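PDB 3M86: amoebiasin-2 from Entamoeba histolytica, which inhibits cysteine proteases of the amoeba, CP1 and CP2 and to a lesser extent CP5, by wedging three loops into the substrate-binding site. Local coordinates for residues A[29-34]-A[69-74]; A[50-55]-A[73-78]. One frame throughout, in Å; residues are numbered along the deposited sequence. Where two conformers were deposited one is given.

Contact 1: residues A[29-34]-A[69-74]; sequences QLRTNP and PSIREI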
# COMPACT_ATOMS: atom_id res chain seq x y z
N GLN A 29 1.68 -4.36 0.23
CA GLN A 29 3.06 -4.78 0.09
C GLN A 29 3.45 -4.66 -1.38
O GLN A 29 2.92 -5.38 -2.23
CB GLN A 29 3.23 -6.23 0.56
CG GLN A 29 3.01 -6.37 2.07
CD GLN A 29 3.33 -7.77 2.58
OE1 GLN A 29 3.41 -8.73 1.81
NE2 GLN A 29 3.49 -7.90 3.90
N LEU A 30 4.34 -3.71 -1.66
CA LEU A 30 4.68 -3.34 -3.03
C LEU A 30 6.18 -3.37 -3.21
O LEU A 30 6.93 -3.15 -2.27
CB LEU A 30 4.18 -1.92 -3.33
CG LEU A 30 2.70 -1.68 -3.03
CD1 LEU A 30 2.36 -0.21 -3.23
CD2 LEU A 30 1.83 -2.56 -3.93
N ARG A 31 6.64 -3.63 -4.43
CA ARG A 31 8.07 -3.51 -4.69
C ARG A 31 8.40 -2.08 -5.09
O ARG A 31 7.59 -1.36 -5.67
CB ARG A 31 8.55 -4.50 -5.77
CG ARG A 31 8.41 -5.99 -5.41
CD ARG A 31 8.76 -6.31 -3.96
NE ARG A 31 8.82 -7.75 -3.70
CZ ARG A 31 7.86 -8.46 -3.10
NH1 ARG A 31 6.74 -7.89 -2.67
NH2 ARG A 31 8.04 -9.76 -2.91
N THR A 32 9.62 -1.68 -4.79
CA THR A 32 10.03 -0.31 -5.02
C THR A 32 11.54 -0.27 -5.22
O THR A 32 12.25 -1.19 -4.82
CB THR A 32 9.58 0.61 -3.84
OG1 THR A 32 9.94 1.96 -4.11
CG2 THR A 32 10.23 0.17 -2.53
N ASN A 33 12.03 0.78 -5.89
CA ASN A 33 13.47 0.92 -6.15
C ASN A 33 13.93 2.31 -5.77
O ASN A 33 13.99 3.20 -6.61
CB ASN A 33 13.76 0.69 -7.63
CG ASN A 33 15.22 0.82 -7.96
OD1 ASN A 33 16.07 0.92 -7.08
ND2 ASN A 33 15.54 0.83 -9.26
N PRO A 34 14.27 2.49 -4.49
CA PRO A 34 14.58 3.81 -3.94
C PRO A 34 15.79 4.45 -4.61
O PRO A 34 15.91 5.68 -4.60
CB PRO A 34 14.92 3.53 -2.47
CG PRO A 34 14.37 2.20 -2.18
CD PRO A 34 14.32 1.43 -3.47
N PRO A 69 15.09 -5.63 -5.58
CA PRO A 69 14.45 -4.35 -5.24
C PRO A 69 14.21 -4.25 -3.74
O PRO A 69 14.70 -5.06 -2.95
CB PRO A 69 13.10 -4.45 -5.95
CG PRO A 69 12.78 -5.90 -5.89
CD PRO A 69 14.10 -6.63 -6.03
N SER A 70 13.45 -3.24 -3.36
CA SER A 70 13.06 -3.11 -1.97
C SER A 70 11.57 -3.38 -1.87
O SER A 70 10.86 -3.47 -2.89
CB SER A 70 13.41 -1.72 -1.45
OG SER A 70 14.81 -1.52 -1.52
N ILE A 71 11.10 -3.52 -0.64
CA ILE A 71 9.70 -3.74 -0.37
C ILE A 71 9.15 -2.60 0.45
O ILE A 71 9.72 -2.24 1.49
CB ILE A 71 9.49 -5.05 0.40
CG1 ILE A 71 10.02 -6.22 -0.43
CG2 ILE A 71 8.02 -5.23 0.75
CD1 ILE A 71 9.84 -7.57 0.25
N ARG A 72 8.04 -2.03 -0.02
CA ARG A 72 7.30 -1.02 0.74
C ARG A 72 6.09 -1.68 1.35
O ARG A 72 5.33 -2.35 0.67
CB ARG A 72 6.84 0.10 -0.19
CG ARG A 72 5.99 1.17 0.48
CD ARG A 72 6.83 2.08 1.36
NE ARG A 72 6.04 3.16 1.98
CZ ARG A 72 5.69 4.29 1.37
NH1 ARG A 72 6.07 4.52 0.11
NH2 ARG A 72 4.97 5.21 2.02
N GLU A 73 5.90 -1.52 2.65
CA GLU A 73 4.76 -2.13 3.28
C GLU A 73 4.05 -1.08 4.10
O GLU A 73 4.64 -0.46 4.99
CB GLU A 73 5.17 -3.29 4.18
CG GLU A 73 3.96 -3.87 4.88
CD GLU A 73 4.31 -4.81 5.99
OE1 GLU A 73 4.70 -4.34 7.08
OE2 GLU A 73 4.17 -6.04 5.78
N ILE A 74 2.78 -0.87 3.79
CA ILE A 74 1.98 0.13 4.48
C ILE A 74 0.83 -0.60 5.15
O ILE A 74 0.07 -1.30 4.48
CB ILE A 74 1.39 1.16 3.50
CG1 ILE A 74 2.52 1.91 2.78
CG2 ILE A 74 0.50 2.14 4.24
CD1 ILE A 74 2.09 2.61 1.51

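Contact 2: residues A[50-55]-A[73-78]; sequences SLSQDT and EIQLKP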
# COMPACT_ATOMS: atom_id res chain seq x y z
N SER A 50 -6.19 4.59 10.17
CA SER A 50 -4.96 5.02 10.82
C SER A 50 -3.76 4.28 10.22
O SER A 50 -3.85 3.09 9.91
CB SER A 50 -5.04 4.74 12.32
OG SER A 50 -3.83 5.08 12.97
N LEU A 51 -2.64 4.98 10.05
CA LEU A 51 -1.41 4.36 9.56
C LEU A 51 -0.79 3.65 10.75
O LEU A 51 -0.27 4.30 11.67
CB LEU A 51 -0.46 5.43 9.05
CG LEU A 51 0.84 5.04 8.34
CD1 LEU A 51 1.88 4.48 9.31
CD2 LEU A 51 0.57 4.06 7.20
N SER A 52 -0.85 2.33 10.76
CA SER A 52 -0.35 1.57 11.89
C SER A 52 1.16 1.35 11.74
O SER A 52 1.90 1.35 12.72
CB SER A 52 -1.10 0.24 12.03
OG SER A 52 -1.17 -0.46 10.81
N GLN A 53 1.61 1.19 10.51
CA GLN A 53 3.04 0.99 10.28
C GLN A 53 3.36 1.28 8.81
O GLN A 53 2.56 0.99 7.92
CB GLN A 53 3.46 -0.43 10.68
CG GLN A 53 4.96 -0.69 10.56
CD GLN A 53 5.37 -2.05 11.09
OE1 GLN A 53 4.78 -2.56 12.04
NE2 GLN A 53 6.40 -2.63 10.49
N ASP A 54 4.50 1.90 8.57
CA ASP A 54 4.98 2.11 7.22
C ASP A 54 6.46 1.75 7.22
O ASP A 54 7.23 2.23 8.05
CB ASP A 54 4.79 3.58 6.82
CG ASP A 54 4.99 3.82 5.35
OD1 ASP A 54 4.78 4.97 4.89
OD2 ASP A 54 5.36 2.84 4.65
N THR A 55 6.84 0.86 6.31
CA THR A 55 8.19 0.32 6.25
C THR A 55 8.71 0.26 4.84
O THR A 55 7.96 -0.02 3.89
CB THR A 55 8.19 -1.13 6.78
OG1 THR A 55 7.76 -1.14 8.14
CG2 THR A 55 9.57 -1.75 6.67
N GLU A 73 5.90 -1.52 2.65
CA GLU A 73 4.76 -2.13 3.28
C GLU A 73 4.05 -1.08 4.10
O GLU A 73 4.64 -0.46 4.99
CB GLU A 73 5.17 -3.29 4.18
CG GLU A 73 3.96 -3.87 4.88
CD GLU A 73 4.31 -4.81 5.99
OE1 GLU A 73 4.70 -4.34 7.08
OE2 GLU A 73 4.17 -6.04 5.78
N ILE A 74 2.78 -0.87 3.79
CA ILE A 74 1.98 0.13 4.48
C ILE A 74 0.83 -0.60 5.15
O ILE A 74 0.07 -1.30 4.48
CB ILE A 74 1.39 1.16 3.50
CG1 ILE A 74 2.52 1.91 2.78
CG2 ILE A 74 0.50 2.14 4.24
CD1 ILE A 74 2.09 2.61 1.51
N GLN A 75 0.72 -0.47 6.46
CA GLN A 75 -0.35 -1.14 7.18
C GLN A 75 -1.38 -0.13 7.65
O GLN A 75 -1.02 0.88 8.27
CB GLN A 75 0.20 -1.91 8.37
CG GLN A 75 1.26 -2.92 8.02
CD GLN A 75 1.71 -3.69 9.25
OE1 GLN A 75 0.94 -3.85 10.20
NE2 GLN A 75 2.94 -4.16 9.24
N LEU A 76 -2.65 -0.40 7.36
CA LEU A 76 -3.73 0.51 7.73
C LEU A 76 -4.75 -0.17 8.63
O LEU A 76 -5.16 -1.31 8.38
CB LEU A 76 -4.49 0.99 6.49
CG LEU A 76 -3.65 1.73 5.45
CD1 LEU A 76 -4.49 1.97 4.19
CD2 LEU A 76 -3.16 3.03 6.05
N LYS A 77 -5.14 0.52 9.68
CA LYS A 77 -6.12 -0.04 10.60
C LYS A 77 -7.37 0.82 10.55
O LYS A 77 -7.29 2.03 10.67
CB LYS A 77 -5.55 -0.03 12.02
CG LYS A 77 -6.48 -0.66 13.05
CD LYS A 77 -5.82 -0.72 14.42
CE LYS A 77 -6.76 -1.32 15.46
NZ LYS A 77 -6.11 -1.43 16.79
N PRO A 78 -8.54 0.20 10.39
CA PRO A 78 -9.76 1.02 10.37
C PRO A 78 -9.95 1.83 11.65
O PRO A 78 -9.76 1.32 12.76
CB PRO A 78 -10.87 -0.03 10.28
CG PRO A 78 -10.24 -1.20 9.64
CD PRO A 78 -8.81 -1.23 10.12
O HOH W 1 4.20 -5.90 11.40

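Contact 1: residues A[29-34]-A[69-74]
Gln29 and Glu73 extend next to each other on one face of an antiparallel strand pair in the immunoglobulin-like beta sandwich of the chagasin (I42) inhibitors. Their amide and carboxylate planes are only 18° apart, and Gln29 NE2 donates one hydrogen to Glu73 OE2 at 2.7 Å, somewhat bent (148° at the hydrogen), on the anti lone pair. On the same face Arg31 and Ile71 run alongside each other. A bend at chi2 (-40°) turns Arg31 CD toward Ile71 CG1, 3.7 Å away; farther out, Ile71 CD1 sits over the centre of one guanidinium face. The other face of the pair carries Leu30, Thr32, Ser70 and Arg72 and is turned to the second sheet, where Leu30 meets Leu88 and Trp40. Arg72 starts beside Thr32, its CB 4.1 Å from Thr32 CG2, but its head leads away to the carbonyl of Trp40. Four backbone bonds join Leu30 with Arg72 and Thr32 with Ser70. Past Thr32 strand 25-32 leads into the BC loop, while strand 70-78 emerges from the DE loop; both belong to the protease-blocking wedge. Pro69, preceded by a cis peptide bond, puts CB 3.6 Å from Thr32 O, and Ser70 OG sits 3.6 Å from Pro34 CD.

Contact 2: residues A[50-55]-A[73-78]
Gln75 O is gripped by Ser52 and Gln53 together. Ser52 N donates to Gln75 O at 2.9 Å, tilted 29° from the carbonyl plane. Ser52 OG adds a weak bond, and Gln53 N another weak one, 3.5 Å from Gln75 O. The hydroxyl gets there because chi1 of 49° sets OG between the backbone N and the carbonyl carbon, which also brings Ser52 OG to 3.2 Å from Gln75 CB. From the same residue Gln75 N returns one nearly straight bond to Gln53 O. Two residues opposite one make this a classic beta bulge, set in the antiparallel hairpin of strands 49-58 and 70-78 at the edge of one sheet of the sandwich. It shifts the register by one residue: Ser50 pairs with Lys77 before it and Thr55 with Glu73 after it, each through two backbone bonds. On the face of Gln53, Thr55, Glu73 and Gln75, the two glutamines extend next to each other with their amides 32° apart. Each amide nitrogen turns to its own strand: Gln53 NE2 donates to Thr55 OG1, which lies in its amide plane, and Gln75 NE2 reaches Glu73 OE1 at 2.8 Å, coming from above the carboxylate. A water accepts from Gln75 NE2 and gives a weak bond to Gln53 OE1. On the opposite face Leu51 and Ile74 meet crosswise, nearly perpendicular, Leu51 CD2 lying 3.5 Å from Ile74 CG2 and 4.0 Å from Leu76 CD2, while Ile74 and Leu76 also meet Leu88 and Ile86 of the second sheet. Asp54 runs alongside Ile74, with its OD2 3.5 Å from Ile74 CG1; that same oxygen holds the salt bridge to Arg72 NE.

Overall arrangement
After strands 6-9 and 17-20, the chain lays down 29-34, at the end of strand 25-32, then passes through the BC loop and strand 39-43 of the other sheet before returning as 50-55. After the DE loop, strand 70-78 comes back between the two. Contact 1 therefore closes the long connection of 34 residues, and contact 2 closes the 17-residue connection of the hairpin; the two closures interleave rather than nest, and share Glu73 and Ile74. Strand 70-78 thus has 25-32 on one flank and 49-58 on the other. Contact 1 lies at the inhibitory-loop end, contact 2 farther along, their centres about 14 Å apart.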